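Local coordinates for protein 4-hydroxybutyrate CoA-transferase (Porphyromonas gingivalis, PDB 3D3U) that probably transfers coenzyme A between acyl-CoA thioesters and carboxylates such as acetate or 4-hydroxybutyrate, at residues A[205-208]-A[209-213]; A[226-229]-A[230-233]; A[246-249]-A[250-253]; A[278-281]-A[282-286]; A[399-402]-A[403-407]. All coordinates share one frame; numbering follows the deposited sequence.

Interaction 1. Residues A[205-208]-A[209-213]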
loop_
_atom_site.group_PDB
_atom_site.type_symbol
_atom_site.label_atom_id
_atom_site.label_comp_id
_atom_site.label_asym_id
_atom_site.label_seq_id
_atom_site.Cartn_x
_atom_site.Cartn_y
_atom_site.Cartn_z
ATOM N N SER A 205 22.856 7.028 -0.256
ATOM C CA SER A 205 24.195 6.369 -0.286
ATOM C C SER A 205 24.202 4.857 -0.265
ATOM O O SER A 205 25.281 4.270 -0.185
ATOM C CB SER A 205 25.059 6.700 0.919
ATOM O OG SER A 205 24.358 7.477 1.835
ATOM N N LEU A 206 23.025 4.251 -0.199
ATOM C CA LEU A 206 22.849 2.806 -0.173
ATOM C C LEU A 206 22.269 2.363 -1.485
ATOM O O LEU A 206 22.231 1.197 -1.827
ATOM C CB LEU A 206 21.853 2.432 0.949
ATOM C CG LEU A 206 22.244 2.892 2.366
ATOM C CD1 LEU A 206 21.358 2.259 3.405
ATOM C CD2 LEU A 206 23.611 2.488 2.680
ATOM N N ILE A 207 21.800 3.322 -2.232
ATOM C CA ILE A 207 21.033 3.006 -3.397
ATOM C C ILE A 207 21.934 3.251 -4.593
ATOM O O ILE A 207 22.675 4.281 -4.627
ATOM C CB ILE A 207 19.765 3.872 -3.413
ATOM C CG1 ILE A 207 19.008 3.691 -2.080
ATOM C CG2 ILE A 207 18.910 3.477 -4.576
ATOM C CD1 ILE A 207 17.529 3.957 -2.102
ATOM N N LYS A 208 21.899 2.289 -5.525
ATOM C CA LYS A 208 22.779 2.242 -6.671
ATOM C C LYS A 208 22.009 2.635 -7.976
ATOM O O LYS A 208 20.841 2.266 -8.144
ATOM C CB LYS A 208 23.286 0.814 -6.783
ATOM C CG LYS A 208 24.632 0.544 -6.130
ATOM C CD LYS A 208 25.329 -0.801 -6.533
ATOM C CE LYS A 208 26.245 -1.136 -5.347
ATOM N NZ LYS A 208 27.039 -2.464 -5.189
ATOM N N ASP A 209 22.628 3.306 -8.944
ATOM C CA ASP A 209 21.962 3.324 -10.257
ATOM C C ASP A 209 21.545 1.888 -10.566
ATOM O O ASP A 209 22.349 0.987 -10.399
ATOM C CB ASP A 209 22.883 3.799 -11.376
ATOM C CG ASP A 209 23.532 5.085 -11.063
ATOM O OD1 ASP A 209 23.571 5.457 -9.879
ATOM O OD2 ASP A 209 24.098 5.809 -11.901
ATOM N N GLY A 210 20.312 1.669 -10.981
ATOM C CA GLY A 210 19.860 0.367 -11.461
ATOM C C GLY A 210 19.002 -0.481 -10.543
ATOM O O GLY A 210 18.730 -1.646 -10.880
ATOM N N ASP A 211 18.570 0.083 -9.413
ATOM C CA ASP A 211 18.028 -0.689 -8.293
ATOM C C ASP A 211 16.526 -0.678 -8.325
ATOM O O ASP A 211 15.967 0.391 -8.543
ATOM C CB ASP A 211 18.381 -0.009 -6.983
ATOM C CG ASP A 211 19.774 -0.188 -6.605
ATOM O OD1 ASP A 211 20.138 0.180 -5.462
ATOM O OD2 ASP A 211 20.620 -0.667 -7.416
ATOM N N THR A 212 15.817 -1.755 -8.070
ATOM C CA THR A 212 14.437 -1.584 -8.322
ATOM C C THR A 212 13.861 -1.353 -6.927
ATOM O O THR A 212 13.839 -2.239 -6.088
ATOM C CB THR A 212 13.868 -2.736 -9.108
ATOM O OG1 THR A 212 13.523 -3.740 -8.192
ATOM C CG2 THR A 212 14.943 -3.482 -10.031
ATOM N N LEU A 213 13.465 -0.132 -6.627
ATOM C CA LEU A 213 13.011 0.202 -5.257
ATOM C C LEU A 213 11.674 -0.164 -4.791
ATOM O O LEU A 213 10.738 -0.136 -5.556
ATOM C CB LEU A 213 12.942 1.708 -5.064
ATOM C CG LEU A 213 14.133 2.541 -5.490
ATOM C CD1 LEU A 213 13.738 4.007 -5.537
ATOM C CD2 LEU A 213 15.426 2.265 -4.732
#
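Lys208 and Asp211 stand at the two ends of a type II beta turn, with Gly210 taking the third position at a positive phi that would push a CB against the preceding carbonyl oxygen. The turn is braced from within by the Asp211 carboxylate, which folds back over the start of its own loop. Its CG lies beside the backbone N (chi1 -75°), and this carries OD1 to the amide of Lys208, where Lys208 N donates to Asp211 OD1 over 2.7 Å. The bond is nearly straight at the hydrogen (171°), but the N-H arrives from above the carboxylate plane, 56° out of it. The second oxygen, Asp211 OD2, rests 3.1 Å from Lys208 CB, while the lysine chain runs on extended, away from the turn. Ile207 also sends its CG2 branch to within 3.6 Å of Asp211 OD1, giving the carboxylate an apolar neighbour. The same methyl reaches Leu213 CD2 at 3.7 Å, and Ile207 CD1 also touches that leucine methyl at 3.8 Å; the two side chains meet at about a right angle. The stretch links helix 194-204 to strand 212-215, which pairs in parallel with strands 235-237 and 307-311. Ile207 packs on Val308 and Ile310 of the latter, and Leu206 reaches Ile352 and Ile354 of strand 352-356.

Interaction 2. Residues A[226-229]-A[230-233]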
loop_
_atom_site.group_PDB
_atom_site.type_symbol
_atom_site.label_atom_id
_atom_site.label_comp_id
_atom_site.label_asym_id
_atom_site.label_seq_id
_atom_site.Cartn_x
_atom_site.Cartn_y
_atom_site.Cartn_z
ATOM N N ARG A 226 13.618 12.662 -3.696
ATOM C CA ARG A 226 14.375 13.921 -3.861
ATOM C C ARG A 226 15.865 13.658 -3.875
ATOM O O ARG A 226 16.548 14.092 -4.803
ATOM C CB ARG A 226 14.023 15.008 -2.863
ATOM C CG ARG A 226 12.807 15.905 -3.218
ATOM C CD ARG A 226 12.694 16.399 -4.700
ATOM N NE ARG A 226 11.360 16.994 -4.847
ATOM C CZ ARG A 226 10.767 17.537 -5.951
ATOM N NH1 ARG A 226 11.334 17.581 -7.167
ATOM N NH2 ARG A 226 9.552 18.052 -5.806
ATOM N N ALA A 227 16.394 12.897 -2.904
ATOM C CA ALA A 227 17.851 12.541 -2.867
ATOM C C ALA A 227 18.310 11.761 -4.114
ATOM O O ALA A 227 19.495 11.569 -4.341
ATOM C CB ALA A 227 18.174 11.745 -1.561
ATOM N N LEU A 228 17.405 11.250 -4.934
ATOM C CA LEU A 228 17.887 10.300 -5.987
ATOM C C LEU A 228 17.886 10.962 -7.390
ATOM O O LEU A 228 17.945 10.266 -8.425
ATOM C CB LEU A 228 17.037 8.995 -5.961
ATOM C CG LEU A 228 17.151 8.121 -4.700
ATOM C CD1 LEU A 228 15.866 7.512 -4.325
ATOM C CD2 LEU A 228 18.216 7.027 -4.755
ATOM N N GLU A 229 17.750 12.289 -7.403
ATOM C CA GLU A 229 17.658 12.982 -8.661
ATOM C C GLU A 229 18.967 12.894 -9.496
ATOM O O GLU A 229 18.912 13.028 -10.717
ATOM C CB GLU A 229 17.099 14.434 -8.515
ATOM C CG GLU A 229 15.757 14.546 -7.769
ATOM C CD GLU A 229 15.001 15.828 -8.057
ATOM O OE1 GLU A 229 13.781 15.950 -7.679
ATOM O OE2 GLU A 229 15.602 16.687 -8.716
ATOM N N GLY A 230 20.105 12.571 -8.861
ATOM C CA GLY A 230 21.320 12.175 -9.577
ATOM C C GLY A 230 21.525 10.694 -9.892
ATOM O O GLY A 230 22.651 10.259 -10.237
ATOM N N HIS A 231 20.461 9.903 -9.816
ATOM C CA HIS A 231 20.527 8.472 -10.137
ATOM C C HIS A 231 19.981 8.206 -11.515
ATOM O O HIS A 231 19.320 9.054 -12.103
ATOM C CB HIS A 231 19.851 7.613 -9.038
ATOM C CG HIS A 231 20.657 7.535 -7.758
ATOM N ND1 HIS A 231 21.353 6.408 -7.381
ATOM C CD2 HIS A 231 20.952 8.482 -6.819
ATOM C CE1 HIS A 231 22.037 6.664 -6.276
ATOM N NE2 HIS A 231 21.811 7.910 -5.914
ATOM N N LYS A 232 20.299 7.026 -12.021
ATOM C CA LYS A 232 19.974 6.567 -13.355
ATOM C C LYS A 232 19.285 5.249 -13.240
ATOM O O LYS A 232 19.455 4.559 -12.231
ATOM C CB LYS A 232 21.278 6.316 -14.125
ATOM C CG LYS A 232 22.266 7.545 -14.191
ATOM C CD LYS A 232 21.596 8.859 -14.773
ATOM C CE LYS A 232 22.443 10.181 -14.647
ATOM N NZ LYS A 232 21.419 11.285 -14.766
ATOM N N ASP A 233 18.493 4.889 -14.269
ATOM C CA ASP A 233 17.800 3.537 -14.430
ATOM C C ASP A 233 17.077 2.879 -13.264
ATOM O O ASP A 233 17.140 1.693 -13.141
ATOM C CB ASP A 233 18.772 2.546 -15.054
ATOM C CG ASP A 233 19.368 3.094 -16.404
ATOM O OD1 ASP A 233 18.601 3.752 -17.198
ATOM O OD2 ASP A 233 20.593 2.969 -16.738
#
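Leu228 and His231 close the second of two overlapping type I beta turns, the first running from Arg226 to Glu229, through which the chain leaves helix 219-226 for strand 235-237. The turn is held by His231 N, which donates to Leu228 O over 2.9 Å (151° at the hydrogen) from above the carbonyl plane. The two side chains also meet, in a CH-pi contact. Both residues carry CG beside the backbone N (His231 chi1 -73°), and the isobutyl group and imidazole cross obliquely. Leu228 CD2 sits over the centre of the imidazole face, 3.8 Å from the ring centroid and 12° off the ring normal. Leu228 CB adds a looser touch on His231 CD2 at 4.0 Å. The leucine also leans on Ile207, and the histidine on Asp209, both in the stretch between helix 194-204 and strand 212-215.

The first turn carries a polar link instead. Glu229 stretches out beyond CG and brings its carboxylate back to Arg226, with a long, weak ion pair to Lys251 of helix 243-251 besides. Because this carboxylate lies near Arg226, Arg247 and Lys251, it would be expected to offset part of their positive charge. Arg226 NH1 donates to Glu229 OE1 over 3.0 Å, the oxygen lying in the guanidinium plane and being approached nearly along its own C-O bond.

Interaction 3. Residues A[246-249]-A[250-253]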
loop_
_atom_site.group_PDB
_atom_site.type_symbol
_atom_site.label_atom_id
_atom_site.label_comp_id
_atom_site.label_asym_id
_atom_site.label_seq_id
_atom_site.Cartn_x
_atom_site.Cartn_y
_atom_site.Cartn_z
ATOM N N MET A 246 5.638 9.674 -10.068
ATOM C CA MET A 246 5.275 10.301 -11.339
ATOM C C MET A 246 6.362 11.228 -11.789
ATOM O O MET A 246 6.819 11.237 -12.934
ATOM C CB MET A 246 3.926 11.041 -11.216
ATOM C CG MET A 246 3.443 11.812 -12.497
ATOM S SD MET A 246 1.829 12.457 -12.172
ATOM C CE MET A 246 2.171 13.616 -10.825
ATOM N N ARG A 247 6.775 11.954 -10.799
ATOM C CA ARG A 247 7.729 12.985 -10.888
ATOM C C ARG A 247 9.081 12.398 -11.442
ATOM O O ARG A 247 9.779 12.975 -12.304
ATOM C CB ARG A 247 7.877 13.554 -9.443
ATOM C CG ARG A 247 8.020 15.057 -9.381
ATOM C CD ARG A 247 9.302 15.598 -8.658
ATOM N NE ARG A 247 9.848 14.724 -7.596
ATOM C CZ ARG A 247 9.307 14.636 -6.414
ATOM N NH1 ARG A 247 8.226 15.362 -6.155
ATOM N NH2 ARG A 247 9.819 13.832 -5.504
ATOM N N MET A 248 9.471 11.253 -10.918
ATOM C CA MET A 248 10.723 10.771 -11.298
ATOM C C MET A 248 10.587 10.013 -12.593
ATOM O O MET A 248 11.546 9.926 -13.367
ATOM C CB MET A 248 11.164 9.827 -10.243
ATOM C CG MET A 248 11.270 10.454 -8.967
ATOM S SD MET A 248 12.818 11.365 -8.822
ATOM C CE MET A 248 12.115 12.602 -7.597
ATOM N N ILE A 249 9.427 9.409 -12.827
ATOM C CA ILE A 249 9.234 8.757 -14.085
ATOM C C ILE A 249 9.370 9.869 -15.069
ATOM O O ILE A 249 10.181 9.775 -15.959
ATOM C CB ILE A 249 7.899 8.089 -14.188
ATOM C CG1 ILE A 249 7.865 6.920 -13.207
ATOM C CG2 ILE A 249 7.672 7.683 -15.703
ATOM C CD1 ILE A 249 6.524 6.263 -13.044
ATOM N N ARG A 250 8.630 10.938 -14.820
ATOM C CA ARG A 250 8.725 12.182 -15.571
ATOM C C ARG A 250 10.158 12.691 -15.836
ATOM O O ARG A 250 10.483 12.989 -16.955
ATOM C CB ARG A 250 7.936 13.267 -14.866
ATOM C CG ARG A 250 7.003 13.935 -15.745
ATOM C CD ARG A 250 5.670 13.319 -15.729
ATOM N NE ARG A 250 4.739 14.129 -14.981
ATOM C CZ ARG A 250 3.491 14.414 -15.374
ATOM N NH1 ARG A 250 3.009 13.950 -16.554
ATOM N NH2 ARG A 250 2.730 15.174 -14.576
ATOM N N LYS A 251 11.033 12.777 -14.831
ATOM C CA LYS A 251 12.376 13.330 -15.051
ATOM C C LYS A 251 13.228 12.340 -15.802
ATOM O O LYS A 251 14.330 12.636 -16.120
ATOM C CB LYS A 251 13.055 13.702 -13.725
ATOM C CG LYS A 251 12.446 14.881 -12.925
ATOM C CD LYS A 251 12.674 14.701 -11.396
ATOM C CE LYS A 251 13.043 15.974 -10.610
ATOM N NZ LYS A 251 12.124 17.097 -10.928
ATOM N N GLY A 252 12.764 11.139 -16.079
ATOM C CA GLY A 252 13.668 10.154 -16.749
ATOM C C GLY A 252 14.428 9.176 -15.822
ATOM O O GLY A 252 14.983 8.181 -16.273
ATOM N N ILE A 253 14.433 9.438 -14.518
ATOM C CA ILE A 253 15.063 8.568 -13.543
ATOM C C ILE A 253 14.386 7.225 -13.311
ATOM O O ILE A 253 15.074 6.209 -13.302
ATOM C CB ILE A 253 15.280 9.330 -12.251
ATOM C CG1 ILE A 253 16.121 10.579 -12.552
ATOM C CG2 ILE A 253 15.994 8.515 -11.226
ATOM C CD1 ILE A 253 17.474 10.389 -13.470
#
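Met246 O accepts the amide of Arg250, Arg250 N standing 2.6 Å away with an angle of 164° at the hydrogen, in the last full turn of helix 243-251. One residue on, Lys251 N donates to Arg247 O at 2.8 Å, so the four-residue spacing still holds. It then tightens: Gly252 N reaches Ile249 O at 2.9 Å, a three-residue step, and Gly252, the first residue to leave helical angles, does so with positive phi.

Two side-chain pairs run along this turn; in each, the two chains lie side by side and point the same way. Met246 has CG anti to its amide nitrogen (chi1 178°), which aligns its chain with that of Arg250. Met246 CG covers one face of the guanidinium, 3.5 Å above its plane and toward the rim, and Met246 SD follows at 3.7 Å from Arg250 NH2. The thioether chain thus supports the flat group, while its charge is met by a salt bridge to Glu276. In the other pair Arg247 NE and Lys251 NZ, like charges, stay 4.7 Å apart; each residue has a long, weak ion pair of its own, with Asp222 and Glu229 respectively.

The helix is the crossover of the beta-alpha-beta unit formed with strands 235-237 and 266-268. Met246, Ile249 and Arg250 face helix 275-281, whereas Arg247 and Met248 lean on Leu225 of helix 219-226.

Interaction 4. Residues A[278-281]-A[282-286]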
loop_
_atom_site.group_PDB
_atom_site.type_symbol
_atom_site.label_atom_id
_atom_site.label_comp_id
_atom_site.label_asym_id
_atom_site.label_seq_id
_atom_site.Cartn_x
_atom_site.Cartn_y
_atom_site.Cartn_z
ATOM N N TYR A 278 -3.789 10.732 -10.906
ATOM C CA TYR A 278 -4.862 9.943 -11.556
ATOM C C TYR A 278 -4.850 10.162 -13.019
ATOM O O TYR A 278 -4.720 9.169 -13.771
ATOM C CB TYR A 278 -6.245 10.137 -10.946
ATOM C CG TYR A 278 -6.202 9.916 -9.441
ATOM C CD1 TYR A 278 -5.391 8.927 -8.890
ATOM C CD2 TYR A 278 -6.920 10.720 -8.558
ATOM C CE1 TYR A 278 -5.288 8.740 -7.518
ATOM C CE2 TYR A 278 -6.827 10.524 -7.157
ATOM C CZ TYR A 278 -5.988 9.532 -6.650
ATOM O OH TYR A 278 -5.867 9.294 -5.280
ATOM N N ASP A 279 -4.876 11.416 -13.458
ATOM C CA ASP A 279 -4.701 11.596 -14.904
ATOM C C ASP A 279 -3.450 11.064 -15.556
ATOM O O ASP A 279 -3.507 10.763 -16.717
ATOM C CB ASP A 279 -4.881 13.031 -15.437
ATOM C CG ASP A 279 -5.993 13.756 -14.803
ATOM O OD1 ASP A 279 -6.865 13.083 -14.238
ATOM O OD2 ASP A 279 -6.056 15.009 -14.777
ATOM N N PHE A 280 -2.320 11.003 -14.862
ATOM C CA PHE A 280 -1.086 10.424 -15.443
ATOM C C PHE A 280 -1.204 8.894 -15.562
ATOM O O PHE A 280 -0.827 8.278 -16.607
ATOM C CB PHE A 280 0.106 10.767 -14.559
ATOM C CG PHE A 280 1.433 10.114 -14.950
ATOM C CD1 PHE A 280 2.215 10.615 -16.024
ATOM C CD2 PHE A 280 1.993 9.072 -14.155
ATOM C CE1 PHE A 280 3.497 10.037 -16.371
ATOM C CE2 PHE A 280 3.278 8.520 -14.512
ATOM C CZ PHE A 280 4.022 9.033 -15.639
ATOM N N VAL A 281 -1.712 8.245 -14.521
ATOM C CA VAL A 281 -1.742 6.774 -14.617
ATOM C C VAL A 281 -2.840 6.226 -15.533
ATOM O O VAL A 281 -2.804 5.050 -16.013
ATOM C CB VAL A 281 -1.741 6.120 -13.244
ATOM C CG1 VAL A 281 -0.565 6.763 -12.416
ATOM C CG2 VAL A 281 -3.175 6.196 -12.569
ATOM N N ASN A 282 -3.805 7.081 -15.831
ATOM C CA ASN A 282 -4.849 6.610 -16.669
ATOM C C ASN A 282 -4.258 6.191 -18.006
ATOM O O ASN A 282 -3.560 6.952 -18.645
ATOM C CB ASN A 282 -5.868 7.691 -16.787
ATOM C CG ASN A 282 -7.125 7.218 -17.456
ATOM O OD1 ASN A 282 -7.362 6.027 -17.633
ATOM N ND2 ASN A 282 -7.962 8.169 -17.834
ATOM N N ASN A 283 -4.484 4.928 -18.371
ATOM C CA ASN A 283 -4.233 4.440 -19.745
ATOM C C ASN A 283 -2.795 4.642 -20.019
ATOM O O ASN A 283 -2.458 5.316 -20.965
ATOM C CB ASN A 283 -4.992 5.267 -20.777
ATOM C CG ASN A 283 -6.275 4.653 -21.125
ATOM O OD1 ASN A 283 -6.325 3.478 -21.482
ATOM N ND2 ASN A 283 -7.360 5.419 -21.007
ATOM N N ASN A 284 -1.935 4.138 -19.165
ATOM C CA ASN A 284 -0.553 4.370 -19.439
ATOM C C ASN A 284 0.163 3.007 -19.417
ATOM O O ASN A 284 0.183 2.309 -18.420
ATOM C CB ASN A 284 -0.023 5.495 -18.522
ATOM C CG ASN A 284 1.442 5.547 -18.454
ATOM O OD1 ASN A 284 2.150 4.659 -18.936
ATOM N ND2 ASN A 284 1.935 6.575 -17.818
ATOM N N PRO A 285 0.704 2.639 -20.565
ATOM C CA PRO A 285 1.324 1.348 -20.765
ATOM C C PRO A 285 2.330 1.058 -19.676
ATOM O O PRO A 285 2.537 -0.032 -19.297
ATOM C CB PRO A 285 2.130 1.546 -22.078
ATOM C CG PRO A 285 1.385 2.609 -22.821
ATOM C CD PRO A 285 0.832 3.494 -21.759
ATOM N N VAL A 286 3.002 2.039 -19.179
ATOM C CA VAL A 286 4.186 1.667 -18.446
ATOM C C VAL A 286 3.904 1.418 -16.926
ATOM O O VAL A 286 4.836 1.120 -16.093
ATOM C CB VAL A 286 5.267 2.673 -18.656
ATOM C CG1 VAL A 286 5.070 3.873 -17.714
ATOM C CG2 VAL A 286 6.455 2.003 -18.277
#
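Asn284 turns its side chain back toward Phe280 at the end of helix 275-281, and each of its atoms finds a neighbour on the way. CB of Asn284 begins 3.5 Å from Phe280 O. With CG anti to the amide nitrogen (chi1 164°), the carboxamide stays beside the same carbonyl, and Asn284 ND2 gives Phe280 O a weak hydrogen bond of 3.5 Å. The same nitrogen hangs over one face of the Phe280 ring, 3.9 Å above its plane and displaced toward the rim near CZ. Amide and ring planes are 80° apart, so the amide stands steeply over the ring, its nitrogen nearest, and does not stack on it. At the other tip Asn284 OD1 accepts from Val286 N over 2.8 Å (162° at the hydrogen), an Asx turn that spans Pro285 and restrains the rotation of the amide.

Before this loop the helix finishes with Asn282 N donating to Tyr278 O at 3.1 Å, after which Asn282 leaves helical angles. Its own side chain leads away from the helix end, and OD1 accepts from Phe162 N.

The segment leads from helix 275-281 into strand 287-289, which runs parallel between strands 164-165 and 266-268 in the mixed sheet. Phe280 packs against helix 243-251 through Met246 and Ile249, and Val281 touches Ile163 beside the edge strand.

Interaction 5. Residues A[399-402]-A[403-407]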
loop_
_atom_site.group_PDB
_atom_site.type_symbol
_atom_site.label_atom_id
_atom_site.label_comp_id
_atom_site.label_asym_id
_atom_site.label_seq_id
_atom_site.Cartn_x
_atom_site.Cartn_y
_atom_site.Cartn_z
ATOM N N ARG A 399 23.215 -6.047 9.015
ATOM C CA ARG A 399 23.677 -7.354 8.509
ATOM C C ARG A 399 25.174 -7.499 8.905
ATOM O O ARG A 399 26.019 -6.610 8.583
ATOM C CB ARG A 399 23.414 -7.682 7.005
ATOM C CG ARG A 399 23.378 -9.270 6.672
ATOM C CD ARG A 399 24.717 -10.209 7.105
ATOM N NE ARG A 399 24.801 -11.456 6.296
ATOM C CZ ARG A 399 25.629 -11.687 5.267
ATOM N NH1 ARG A 399 26.584 -10.787 4.944
ATOM N NH2 ARG A 399 25.449 -12.831 4.569
ATOM N N GLY A 400 25.456 -8.585 9.643
ATOM C CA GLY A 400 26.794 -8.926 10.036
ATOM C C GLY A 400 27.305 -8.168 11.255
ATOM O O GLY A 400 28.492 -7.844 11.326
ATOM N N ALA A 401 26.444 -7.872 12.227
ATOM C CA ALA A 401 26.916 -7.133 13.417
ATOM C C ALA A 401 26.697 -7.926 14.739
ATOM O O ALA A 401 25.648 -8.585 14.867
ATOM C CB ALA A 401 26.247 -5.716 13.448
ATOM N N THR A 402 27.647 -7.892 15.700
ATOM C CA THR A 402 27.368 -8.470 17.059
ATOM C C THR A 402 26.281 -7.738 17.808
ATOM O O THR A 402 26.112 -6.550 17.658
ATOM C CB THR A 402 28.552 -8.427 18.022
ATOM O OG1 THR A 402 29.571 -7.599 17.465
ATOM C CG2 THR A 402 29.199 -9.829 18.285
ATOM N N LEU A 403 25.564 -8.450 18.651
ATOM C CA LEU A 403 24.890 -7.790 19.730
ATOM C C LEU A 403 25.522 -6.433 20.132
ATOM O O LEU A 403 24.805 -5.449 20.119
ATOM C CB LEU A 403 24.784 -8.762 20.907
ATOM C CG LEU A 403 23.715 -9.782 20.472
ATOM C CD1 LEU A 403 23.453 -10.937 21.482
ATOM C CD2 LEU A 403 22.475 -9.005 20.168
ATOM N N ARG A 404 26.833 -6.360 20.418
ATOM C CA ARG A 404 27.485 -5.051 20.808
ATOM C C ARG A 404 27.660 -3.957 19.737
ATOM O O ARG A 404 27.544 -2.785 20.053
ATOM C CB ARG A 404 28.846 -5.206 21.520
ATOM C CG ARG A 404 30.051 -5.649 20.644
ATOM C CD ARG A 404 30.266 -7.198 20.599
ATOM N NE ARG A 404 31.440 -7.673 19.828
ATOM C CZ ARG A 404 32.597 -8.149 20.364
ATOM N NH1 ARG A 404 32.761 -8.205 21.694
ATOM N NH2 ARG A 404 33.593 -8.569 19.569
ATOM N N GLN A 405 27.989 -4.314 18.503
ATOM C CA GLN A 405 28.066 -3.304 17.431
ATOM C C GLN A 405 26.703 -2.674 17.109
ATOM O O GLN A 405 26.578 -1.426 17.073
ATOM C CB GLN A 405 28.679 -3.888 16.153
ATOM C CG GLN A 405 29.822 -4.846 16.458
ATOM C CD GLN A 405 30.406 -5.521 15.241
ATOM O OE1 GLN A 405 29.735 -6.279 14.501
ATOM N NE2 GLN A 405 31.678 -5.284 15.053
ATOM N N ARG A 406 25.694 -3.539 16.863
ATOM C CA ARG A 406 24.328 -3.144 16.504
ATOM C C ARG A 406 23.842 -2.098 17.553
ATOM O O ARG A 406 23.365 -1.003 17.205
ATOM C CB ARG A 406 23.430 -4.383 16.450
ATOM C CG ARG A 406 23.872 -5.468 15.458
ATOM C CD ARG A 406 23.283 -6.924 15.720
ATOM N NE ARG A 406 21.936 -7.143 15.194
ATOM C CZ ARG A 406 21.707 -7.481 13.931
ATOM N NH1 ARG A 406 22.740 -7.657 13.101
ATOM N NH2 ARG A 406 20.457 -7.634 13.467
ATOM N N ALA A 407 24.044 -2.435 18.834
ATOM C CA ALA A 407 23.819 -1.560 19.971
ATOM C C ALA A 407 24.335 -0.119 19.735
ATOM O O ALA A 407 23.561 0.910 19.778
ATOM C CB ALA A 407 24.514 -2.148 21.186
#
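Thr402 joins the loop after strand 394-397 to the start of helix 403-413: Gly400 turns the chain with positive phi, and Ala401 and Thr402 run extended. The turn is knit by Arg406 N, which donates to Thr402 O over 3.1 Å at 163°, a four-residue bond lying nearly along the carbonyl axis. Side chains add a second tie in the reverse direction. Gln405 has CG beside its backbone N and an extended chain, and its amide reaches back so that Gln405 OE1 accepts from Thr402 N at 2.9 Å (153°). That backbone N-H therefore has a partner supplied from three residues on. Ala401 points its methyl toward the helix, where Ala401 CB lies 3.7 Å from Gln405 OE1. Arg406 bends at chi3, and its side chain touches Arg383.

This is a surface contact within the range of the C-terminal sequence family of acetyl-CoA hydrolases and transferases. Arg399, facing away from the helix, touches Lys346 and Asp387, while Arg404 leans on Phe430.

Arg404 places CG between its amide nitrogen and carbonyl carbon (chi1 72°), which turns its chain back past Thr402. Arg404 NE, presenting the edge of the guanidinium, meets Thr402 OG1 in a weak hydrogen bond of 3.0 Å, with the hydroxyl oxygen near the guanidinium plane.

Overall arrangement
Interactions 1 to 5 follow one another along the chain, and all occur where a helix meets a loop or where a loop leads into a strand around the mixed sheet. Interactions 1 and 2 touch, centres 9 Å apart, on the loops leading into neighbouring parallel strands 212-215 and 235-237; Asp209 lies against His231 and Lys232. Interaction 2 touches interaction 3, with centres 10 Å apart, and Phe280 joins interaction 3 to interaction 4, centres 13 Å apart. This chain of contacts links successive crossover connections on the way to strand 287-289. Interaction 5 lies apart, about 45 Å from interaction 4 between centres, in the loop and helix that follow the antiparallel edge strand 394-397.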